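Local coordinates for protein monosaccharide-transporting ATPase (Actinobacillus succinogenes, PDB 5DTE) that probably serves as the periplasmic solute-binding protein of a bacterial sugar ABC transporter and holds beta-D-allopyranose in its pocket, at residues G154-V159 / Y185-I190; L144-L149 / L179-E184; I161-P166 / V191-A196. One frame throughout, in Å; residues are numbered along the deposited sequence.

Interaction 1: residues G154-V159 / Y185-I190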
loop_
_atom_site.group_PDB
_atom_site.type_symbol
_atom_site.label_atom_id
_atom_site.label_comp_id
_atom_site.label_asym_id
_atom_site.label_seq_id
_atom_site.Cartn_x
_atom_site.Cartn_y
_atom_site.Cartn_z
ATOM N N GLY A 154 -14.378 20.875 6.232
ATOM C CA GLY A 154 -14.585 22.306 6.328
ATOM C C GLY A 154 -13.373 23.109 6.728
ATOM O O GLY A 154 -13.522 24.142 7.381
ATOM N N LYS A 155 -12.182 22.649 6.333
ATOM C CA LYS A 155 -10.914 23.278 6.725
ATOM C C LYS A 155 -10.742 23.400 8.266
ATOM O O LYS A 155 -9.869 24.135 8.745
ATOM C CB LYS A 155 -10.798 24.661 6.060
ATOM C CG LYS A 155 -10.861 24.623 4.519
ATOM C CD LYS A 155 -11.124 26.004 3.905
ATOM C CE LYS A 155 -10.526 26.129 2.491
ATOM N NZ LYS A 155 -11.532 26.486 1.433
ATOM N N LYS A 156 -11.557 22.655 9.026
ATOM C CA LYS A 156 -11.695 22.854 10.473
ATOM C C LYS A 156 -12.215 21.600 11.174
ATOM O O LYS A 156 -13.059 20.879 10.629
ATOM C CB LYS A 156 -12.635 24.029 10.750
ATOM C CG LYS A 156 -12.777 24.421 12.216
ATOM C CD LYS A 156 -13.561 25.724 12.410
ATOM C CE LYS A 156 -13.875 25.966 13.887
ATOM N NZ LYS A 156 -12.646 26.101 14.757
ATOM N N GLY A 157 -11.720 21.345 12.385
ATOM C CA GLY A 157 -12.184 20.203 13.145
ATOM C C GLY A 157 -11.062 19.512 13.878
ATOM O O GLY A 157 -9.963 20.059 13.992
ATOM N N ASN A 158 -11.334 18.319 14.395
ATOM C CA ASN A 158 -10.278 17.513 15.008
ATOM C C ASN A 158 -10.184 16.180 14.294
ATOM O O ASN A 158 -11.193 15.496 14.128
ATOM C CB ASN A 158 -10.525 17.298 16.508
ATOM C CG ASN A 158 -10.717 18.603 17.259
ATOM O OD1 ASN A 158 -9.753 19.322 17.519
ATOM N ND2 ASN A 158 -11.966 18.912 17.620
ATOM N N VAL A 159 -8.977 15.817 13.868
ATOM C CA VAL A 159 -8.770 14.583 13.111
ATOM C C VAL A 159 -8.034 13.519 13.908
ATOM O O VAL A 159 -7.219 13.834 14.791
ATOM C CB VAL A 159 -7.970 14.834 11.811
ATOM C CG1 VAL A 159 -8.803 15.606 10.784
ATOM C CG2 VAL A 159 -6.679 15.561 12.126
ATOM N N TYR A 185 -3.750 23.464 7.725
ATOM C CA TYR A 185 -5.044 23.898 8.239
ATOM C C TYR A 185 -4.980 24.098 9.746
ATOM O O TYR A 185 -5.279 23.164 10.501
ATOM C CB TYR A 185 -6.127 22.880 7.872
ATOM C CG TYR A 185 -6.282 22.702 6.379
ATOM C CD1 TYR A 185 -7.261 23.401 5.678
ATOM C CD2 TYR A 185 -5.432 21.857 5.664
ATOM C CE1 TYR A 185 -7.406 23.255 4.311
ATOM C CE2 TYR A 185 -5.566 21.708 4.294
ATOM C CZ TYR A 185 -6.556 22.414 3.625
ATOM O OH TYR A 185 -6.705 22.275 2.269
ATOM N N PRO A 186 -4.577 25.312 10.188
ATOM C CA PRO A 186 -4.415 25.658 11.607
ATOM C C PRO A 186 -5.672 25.414 12.434
ATOM O O PRO A 186 -5.582 25.375 13.658
ATOM C CB PRO A 186 -4.072 27.150 11.567
ATOM C CG PRO A 186 -3.385 27.329 10.279
ATOM C CD PRO A 186 -4.126 26.416 9.322
ATOM N N ASP A 187 -6.817 25.251 11.777
ATOM C CA ASP A 187 -8.064 24.957 12.472
ATOM C C ASP A 187 -8.360 23.467 12.466
ATOM O O ASP A 187 -9.429 23.037 12.916
ATOM C CB ASP A 187 -9.233 25.716 11.849
ATOM C CG ASP A 187 -9.457 27.065 12.490
ATOM O OD1 ASP A 187 -8.818 27.342 13.524
ATOM O OD2 ASP A 187 -10.290 27.838 11.972
ATOM N N ILE A 188 -7.426 22.685 11.931
ATOM C CA ILE A 188 -7.477 21.239 12.110
ATOM C C ILE A 188 -6.316 20.781 12.972
ATOM O O ILE A 188 -5.149 21.121 12.717
ATOM C CB ILE A 188 -7.452 20.456 10.792
ATOM C CG1 ILE A 188 -8.673 20.810 9.923
ATOM C CG2 ILE A 188 -7.422 18.974 11.108
ATOM C CD1 ILE A 188 -8.861 19.954 8.652
ATOM N N LYS A 189 -6.665 20.025 14.010
ATOM C CA LYS A 189 -5.700 19.454 14.926
ATOM C C LYS A 189 -5.780 17.925 14.947
ATOM O O LYS A 189 -6.855 17.339 15.165
ATOM C CB LYS A 189 -5.915 19.994 16.340
ATOM C CG LYS A 189 -4.946 19.398 17.338
ATOM C CD LYS A 189 -5.067 20.026 18.700
ATOM C CE LYS A 189 -3.790 19.811 19.494
ATOM N NZ LYS A 189 -3.951 20.295 20.887
ATOM N N ILE A 190 -4.638 17.286 14.712
ATOM C CA ILE A 190 -4.490 15.862 14.969
ATOM C C ILE A 190 -4.640 15.613 16.466
ATOM O O ILE A 190 -3.798 16.034 17.242
ATOM C CB ILE A 190 -3.118 15.337 14.471
ATOM C CG1 ILE A 190 -3.062 15.371 12.940
ATOM C CG2 ILE A 190 -2.856 13.919 14.964
ATOM C CD1 ILE A 190 -2.284 16.516 12.387
#

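Interaction 2: residues L144-L149 / L179-E184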
loop_
_atom_site.group_PDB
_atom_site.type_symbol
_atom_site.label_atom_id
_atom_site.label_comp_id
_atom_site.label_asym_id
_atom_site.label_seq_id
_atom_site.Cartn_x
_atom_site.Cartn_y
_atom_site.Cartn_z
ATOM N N LEU A 144 -2.106 14.030 -0.534
ATOM C CA LEU A 144 -3.292 14.221 -1.357
ATOM C C LEU A 144 -4.564 13.743 -0.646
ATOM O O LEU A 144 -5.601 14.373 -0.771
ATOM C CB LEU A 144 -3.142 13.503 -2.701
ATOM C CG LEU A 144 -2.286 14.138 -3.807
ATOM C CD1 LEU A 144 -1.824 13.082 -4.820
ATOM C CD2 LEU A 144 -3.050 15.241 -4.514
ATOM N N GLU A 145 -4.478 12.646 0.106
ATOM C CA GLU A 145 -5.648 12.049 0.746
ATOM C C GLU A 145 -6.083 12.839 1.972
ATOM O O GLU A 145 -7.278 12.988 2.231
ATOM C CB GLU A 145 -5.376 10.589 1.151
ATOM C CG GLU A 145 -6.499 9.945 2.008
ATOM C CD GLU A 145 -6.080 8.665 2.737
ATOM O OE1 GLU A 145 -5.210 7.912 2.246
ATOM O OE2 GLU A 145 -6.638 8.397 3.813
ATOM N N ALA A 146 -5.123 13.331 2.744
ATOM C CA ALA A 146 -5.468 14.118 3.923
ATOM C C ALA A 146 -6.073 15.442 3.487
ATOM O O ALA A 146 -7.082 15.900 4.022
ATOM C CB ALA A 146 -4.246 14.348 4.792
ATOM N N LYS A 147 -5.448 16.025 2.474
ATOM C CA LYS A 147 -5.822 17.335 1.974
ATOM C C LYS A 147 -7.268 17.352 1.537
ATOM O O LYS A 147 -7.963 18.345 1.738
ATOM C CB LYS A 147 -4.911 17.752 0.817
ATOM C CG LYS A 147 -4.864 19.252 0.599
ATOM C CD LYS A 147 -3.600 19.674 -0.132
ATOM C CE LYS A 147 -3.627 21.159 -0.446
ATOM N NZ LYS A 147 -4.305 21.925 0.634
ATOM N N ASN A 148 -7.721 16.246 0.962
ATOM C CA ASN A 148 -9.078 16.142 0.448
ATOM C C ASN A 148 -10.107 16.096 1.578
ATOM O O ASN A 148 -11.163 16.728 1.504
ATOM C CB ASN A 148 -9.191 14.907 -0.440
ATOM C CG ASN A 148 -10.510 14.829 -1.179
ATOM O OD1 ASN A 148 -11.428 14.119 -0.761
ATOM N ND2 ASN A 148 -10.606 15.542 -2.300
ATOM N N LEU A 149 -9.777 15.357 2.633
ATOM C CA LEU A 149 -10.616 15.245 3.822
ATOM C C LEU A 149 -10.606 16.533 4.649
ATOM O O LEU A 149 -11.623 16.900 5.245
ATOM C CB LEU A 149 -10.142 14.069 4.680
ATOM C CG LEU A 149 -10.740 13.840 6.073
ATOM C CD1 LEU A 149 -12.110 13.171 5.972
ATOM C CD2 LEU A 149 -9.776 13.040 6.966
ATOM N N LEU A 179 0.188 14.278 7.986
ATOM C CA LEU A 179 0.655 15.294 8.929
ATOM C C LEU A 179 0.993 16.605 8.228
ATOM O O LEU A 179 0.583 17.677 8.677
ATOM C CB LEU A 179 1.878 14.796 9.716
ATOM C CG LEU A 179 1.679 13.699 10.781
ATOM C CD1 LEU A 179 2.952 13.464 11.581
ATOM C CD2 LEU A 179 0.515 14.019 11.720
ATOM N N LYS A 180 1.718 16.517 7.118
ATOM C CA LYS A 180 2.096 17.719 6.384
ATOM C C LYS A 180 0.874 18.495 5.913
ATOM O O LYS A 180 0.869 19.719 5.899
ATOM C CB LYS A 180 2.972 17.379 5.178
ATOM C CG LYS A 180 3.400 18.623 4.431
ATOM C CD LYS A 180 3.550 18.381 2.953
ATOM C CE LYS A 180 3.885 19.667 2.216
ATOM N NZ LYS A 180 4.865 19.423 1.106
ATOM N N ALA A 181 -0.168 17.766 5.542
ATOM C CA ALA A 181 -1.364 18.364 4.982
ATOM C C ALA A 181 -2.237 19.102 6.015
ATOM O O ALA A 181 -2.757 20.185 5.717
ATOM C CB ALA A 181 -2.170 17.302 4.290
ATOM N N PHE A 182 -2.426 18.530 7.209
ATOM C CA PHE A 182 -3.271 19.179 8.224
ATOM C C PHE A 182 -2.522 20.361 8.802
ATOM O O PHE A 182 -3.122 21.326 9.291
ATOM C CB PHE A 182 -3.679 18.214 9.351
ATOM C CG PHE A 182 -4.391 16.982 8.868
ATOM C CD1 PHE A 182 -5.367 17.063 7.893
ATOM C CD2 PHE A 182 -4.056 15.738 9.366
ATOM C CE1 PHE A 182 -6.000 15.936 7.440
ATOM C CE2 PHE A 182 -4.682 14.622 8.906
ATOM C CZ PHE A 182 -5.659 14.724 7.940
ATOM N N ALA A 183 -1.195 20.279 8.738
ATOM C CA ALA A 183 -0.331 21.360 9.193
ATOM C C ALA A 183 -0.635 22.641 8.416
ATOM O O ALA A 183 -0.282 23.725 8.858
ATOM C CB ALA A 183 1.140 20.974 9.048
ATOM N N GLU A 184 -1.306 22.504 7.272
ATOM C CA GLU A 184 -1.702 23.641 6.444
ATOM C C GLU A 184 -3.049 24.214 6.880
ATOM O O GLU A 184 -3.440 25.319 6.464
ATOM C CB GLU A 184 -1.757 23.242 4.961
ATOM C CG GLU A 184 -0.406 22.854 4.385
ATOM C CD GLU A 184 -0.460 22.546 2.900
ATOM O OE1 GLU A 184 -1.536 22.758 2.292
ATOM O OE2 GLU A 184 0.579 22.091 2.350
#

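Interaction 3: residues I161-P166 / V191-A196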
loop_
_atom_site.group_PDB
_atom_site.type_symbol
_atom_site.label_atom_id
_atom_site.label_comp_id
_atom_site.label_asym_id
_atom_site.label_seq_id
_atom_site.Cartn_x
_atom_site.Cartn_y
_atom_site.Cartn_z
ATOM N N ILE A 161 -5.745 9.899 13.207
ATOM C CA ILE A 161 -5.052 9.056 12.233
ATOM C C ILE A 161 -4.976 7.569 12.615
ATOM O O ILE A 161 -4.486 7.224 13.694
ATOM C CB ILE A 161 -3.616 9.566 12.012
ATOM C CG1 ILE A 161 -3.642 10.838 11.170
ATOM C CG2 ILE A 161 -2.743 8.501 11.348
ATOM C CD1 ILE A 161 -2.268 11.367 10.845
ATOM N N LEU A 162 -5.451 6.688 11.736
ATOM C CA LEU A 162 -5.222 5.246 11.933
ATOM C C LEU A 162 -4.034 4.784 11.070
ATOM O O LEU A 162 -4.005 5.012 9.860
ATOM C CB LEU A 162 -6.475 4.411 11.599
ATOM C CG LEU A 162 -7.752 4.491 12.450
ATOM C CD1 LEU A 162 -8.947 4.038 11.633
ATOM C CD2 LEU A 162 -7.686 3.691 13.764
ATOM N N GLU A 163 -3.062 4.127 11.697
ATOM C CA GLU A 163 -1.816 3.778 11.016
ATOM C C GLU A 163 -1.659 2.277 10.813
ATOM O O GLU A 163 -2.395 1.470 11.387
ATOM C CB GLU A 163 -0.626 4.299 11.806
ATOM C CG GLU A 163 -0.948 5.538 12.599
ATOM C CD GLU A 163 0.040 5.773 13.706
ATOM O OE1 GLU A 163 1.143 5.185 13.653
ATOM O OE2 GLU A 163 -0.307 6.516 14.650
ATOM N N GLY A 164 -0.683 1.912 9.994
ATOM C CA GLY A 164 -0.449 0.518 9.687
ATOM C C GLY A 164 0.479 -0.114 10.701
ATOM O O GLY A 164 0.744 0.483 11.751
ATOM N N ILE A 165 0.947 -1.325 10.397
ATOM C CA ILE A 165 1.972 -1.977 11.206
ATOM C C ILE A 165 3.144 -1.027 11.381
ATOM O O ILE A 165 3.784 -0.655 10.395
ATOM C CB ILE A 165 2.487 -3.297 10.567
ATOM C CG1 ILE A 165 1.359 -4.316 10.446
ATOM C CG2 ILE A 165 3.580 -3.880 11.395
ATOM C CD1 ILE A 165 1.795 -5.600 9.807
ATOM N N PRO A 166 3.410 -0.610 12.631
ATOM C CA PRO A 166 4.540 0.272 12.956
ATOM C C PRO A 166 5.829 -0.136 12.234
ATOM O O PRO A 166 6.164 -1.329 12.190
ATOM C CB PRO A 166 4.680 0.111 14.476
ATOM C CG PRO A 166 3.294 -0.189 14.937
ATOM C CD PRO A 166 2.627 -0.969 13.829
ATOM N N VAL A 191 -5.721 14.956 16.884
ATOM C CA VAL A 191 -5.912 14.718 18.315
ATOM C C VAL A 191 -5.752 13.258 18.696
ATOM O O VAL A 191 -5.631 12.938 19.865
ATOM C CB VAL A 191 -7.296 15.187 18.813
ATOM C CG1 VAL A 191 -7.507 16.655 18.498
ATOM C CG2 VAL A 191 -8.403 14.325 18.214
ATOM N N ALA A 192 -5.753 12.365 17.722
ATOM C CA ALA A 192 -5.527 10.963 18.034
ATOM C C ALA A 192 -4.749 10.264 16.915
ATOM O O ALA A 192 -5.031 10.440 15.733
ATOM C CB ALA A 192 -6.849 10.273 18.296
ATOM N N SER A 193 -3.740 9.502 17.297
ATOM C CA SER A 193 -3.064 8.635 16.350
ATOM C C SER A 193 -2.769 7.279 16.967
ATOM O O SER A 193 -2.070 7.172 17.975
ATOM C CB SER A 193 -1.776 9.257 15.859
ATOM O OG SER A 193 -1.226 8.431 14.860
ATOM N N GLN A 194 -3.300 6.242 16.345
ATOM C CA GLN A 194 -3.213 4.894 16.875
ATOM C C GLN A 194 -3.051 3.926 15.713
ATOM O O GLN A 194 -3.706 4.068 14.681
ATOM C CB GLN A 194 -4.458 4.568 17.703
ATOM C CG GLN A 194 -4.328 3.380 18.643
ATOM C CD GLN A 194 -5.332 3.438 19.793
ATOM O OE1 GLN A 194 -5.708 4.525 20.256
ATOM N NE2 GLN A 194 -5.772 2.268 20.257
ATOM N N SER A 195 -2.154 2.965 15.861
ATOM C CA SER A 195 -2.000 1.927 14.852
ATOM C C SER A 195 -3.127 0.894 14.893
ATOM O O SER A 195 -3.475 0.367 15.960
ATOM C CB SER A 195 -0.662 1.218 15.019
ATOM O OG SER A 195 -0.593 0.094 14.178
ATOM N N ALA A 196 -3.695 0.604 13.727
ATOM C CA ALA A 196 -4.639 -0.489 13.630
ATOM C C ALA A 196 -4.083 -1.624 12.774
ATOM O O ALA A 196 -4.804 -2.567 12.456
ATOM C CB ALA A 196 -5.950 -0.004 13.085
#

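Interaction 1: residues G154-V159 / Y185-I190
Val159, Asp187 and Lys155, with Ile188 close behind, supply most of the buried surface at the N-terminal part of the parallel pairing of strands 157-163 and 188-195. Val159 lies on the same sheet face as Ile188 and Ile190 and reaches both with its CG2 methyl: 3.6 Å to CG2 of Ile188 and 3.7 Å to CG1 of Ile190. Its chi1 of -70° sets CG1 beside the backbone N, from where this second methyl also meets Ile188 CG2, so the valine fork straddles that methyl. The Val159 and Ile188 side chains cross at about a right angle.

Asp187 is the third residue of the type I turn from Tyr185 to Ile188. Its CB rests 3.5 Å from the carbonyl O of Lys155, and its carboxylate leans toward Lys156; NZ of Lys156 stays 4.0 Å from OD2 of Asp187, beyond a salt bridge, so any attraction is loose. The backbone O of Asp187 accepts the amide of Gly157 at 2.9 Å, the first of three backbone bonds across the contact. Lys189 N then bonds to Gly157 O, and Val159 N to Lys189 O.

Lys155 contributes aliphatic carbon rather than charge: its CG sits at the edge of the Tyr185 ring, near the ring plane, 3.7 Å from CE1 of Tyr185, while the rest of the chain heads away. The phenol is anchored by a hydrogen bond from its OH to Glu151.

Gly154 ends helix 138-152 in a Schellman motif, and Ala150 of that helix packs on Tyr185 and Ile188. Phe182 of helix 169-182 covers Val159 and Ile190, and Asn218 bonds to the backbone of Asn158 at the far side of strand 157-163.

Interaction 2: residues L144-L149 / L179-E184
Lys147 and Glu184 join helix 138-152 to the C-terminal region of helix 169-182 by a salt bridge at the margin of an otherwise apolar contact. NZ of Lys147 lies 3.3 Å from OE1 of Glu184, a length at which the hydrogen bond within the pair is weak. The lysine runs extended from a CG anti to the backbone N (chi1 -158°) and bends only at its last torsion, which carries the ammonium to OE1; the two side chains cross at about a right angle. Neither charged group depends on the other alone. Glu184 OE2 is hydrogen-bonded to the hydroxyl of Tyr143, one helical turn before Lys147, so both carboxylate oxygens face helix 138-152, and Lys147 NZ has a further weak hydrogen bond with Tyr185 OH. Such a shared arrangement probably favours a charged carboxylate.

Beneath the bridge, two alanines let the backbones come close: CA of Lys147 and CA of Ala181 are 5.5 Å apart, and CB of Ala146 meets CB of Ala181 at 3.6 Å. The same Ala146 methyl approaches the Phe182 ring obliquely, 3.5 Å from CZ of Phe182. In the backbone here, Glu184 N bonds to Ala181 O at 3.1 Å, while Ala183 N reaches Leu179 O.

Away from this seam, Glu145 OE2 is hydrogen-bonded to Ser247 and Asn148 OD1 to Gln265. Both helices pack against the same four-stranded sheet: Ala146 touches Phe221 of strand 219-222, Leu149 reaches strand 245-247, and Leu179 rests on Ile190 of strand 188-195.

Interaction 3: residues I161-P166 / V191-A196
Main-chain pairing between two parallel strands makes this contact, within the beta-alpha-beta unit formed by strand 157-163, helix 169-182 and strand 188-195. It lies at the edge of the four-stranded parallel sheet in one lobe of the periplasmic binding protein fold, where strand 188-195 is outermost. Ile161 pairs with Ser193, Leu162 with Gln194 and Glu163 with Ser195, the short strand axes inclined by 16°. Four backbone bonds follow the parallel pattern, in which a residue of one strand donates to and accepts from residues two apart on the other. Ile161 N takes Ala192 O at 2.7 Å, and the Ile161 carbonyl O receives Gln194 N at 3.1 Å. Glu163 repeats the scheme: its N bonds to Gln194 O, and its O accepts Ala196 N at 2.8 Å.

On one face lie Leu162 and Gln194. Leu162 CD2 extends forward to CB of Ala196, 4.1 Å away, and helix 200-213 covers this side through Val206, which touches both Leu162 and Gln194. On the other face are Ile161, Glu163, Ser193 and Ser195; the placing of the Ser193 hydroxyl against the Glu163 carboxylate is doubtful.

Past Glu163 the chain leaves the sheet through Gly164, Ile165 and Pro166 toward the sugar; the side chain of Ile165 is about 7 Å from the bound beta-D-allopyranose. With its OG anti to the backbone N (chi1 171°), the Ser195 hydroxyl reaches the departing loop and touches Pro166 CD at 3.4 Å. Ser195 OG donates to Gly164 O at 2.8 Å, standing 55° above the carbonyl plane.

In the fold
Interactions 1 and 3 are successive parts of one strand pair, 157-163 with 188-195, their centres about 17 Å apart; Val159 O and Val191 N, probably hydrogen-bonded, carry the pairing from one to the other. Interaction 2 lies about 10 Å from interaction 1 and 16 Å from interaction 3, centre to centre, and joins the two helices packed on the same sheet. Along the chain, helix 138-152, strand 157-163, helix 169-182 and strand 188-195 follow in order, so all three contacts interlock. Phe182 and Leu179 link the helix contact to the strands. Together they run along one lobe from its outer end, at interaction 1, to the loop that approaches the sugar, at interaction 3.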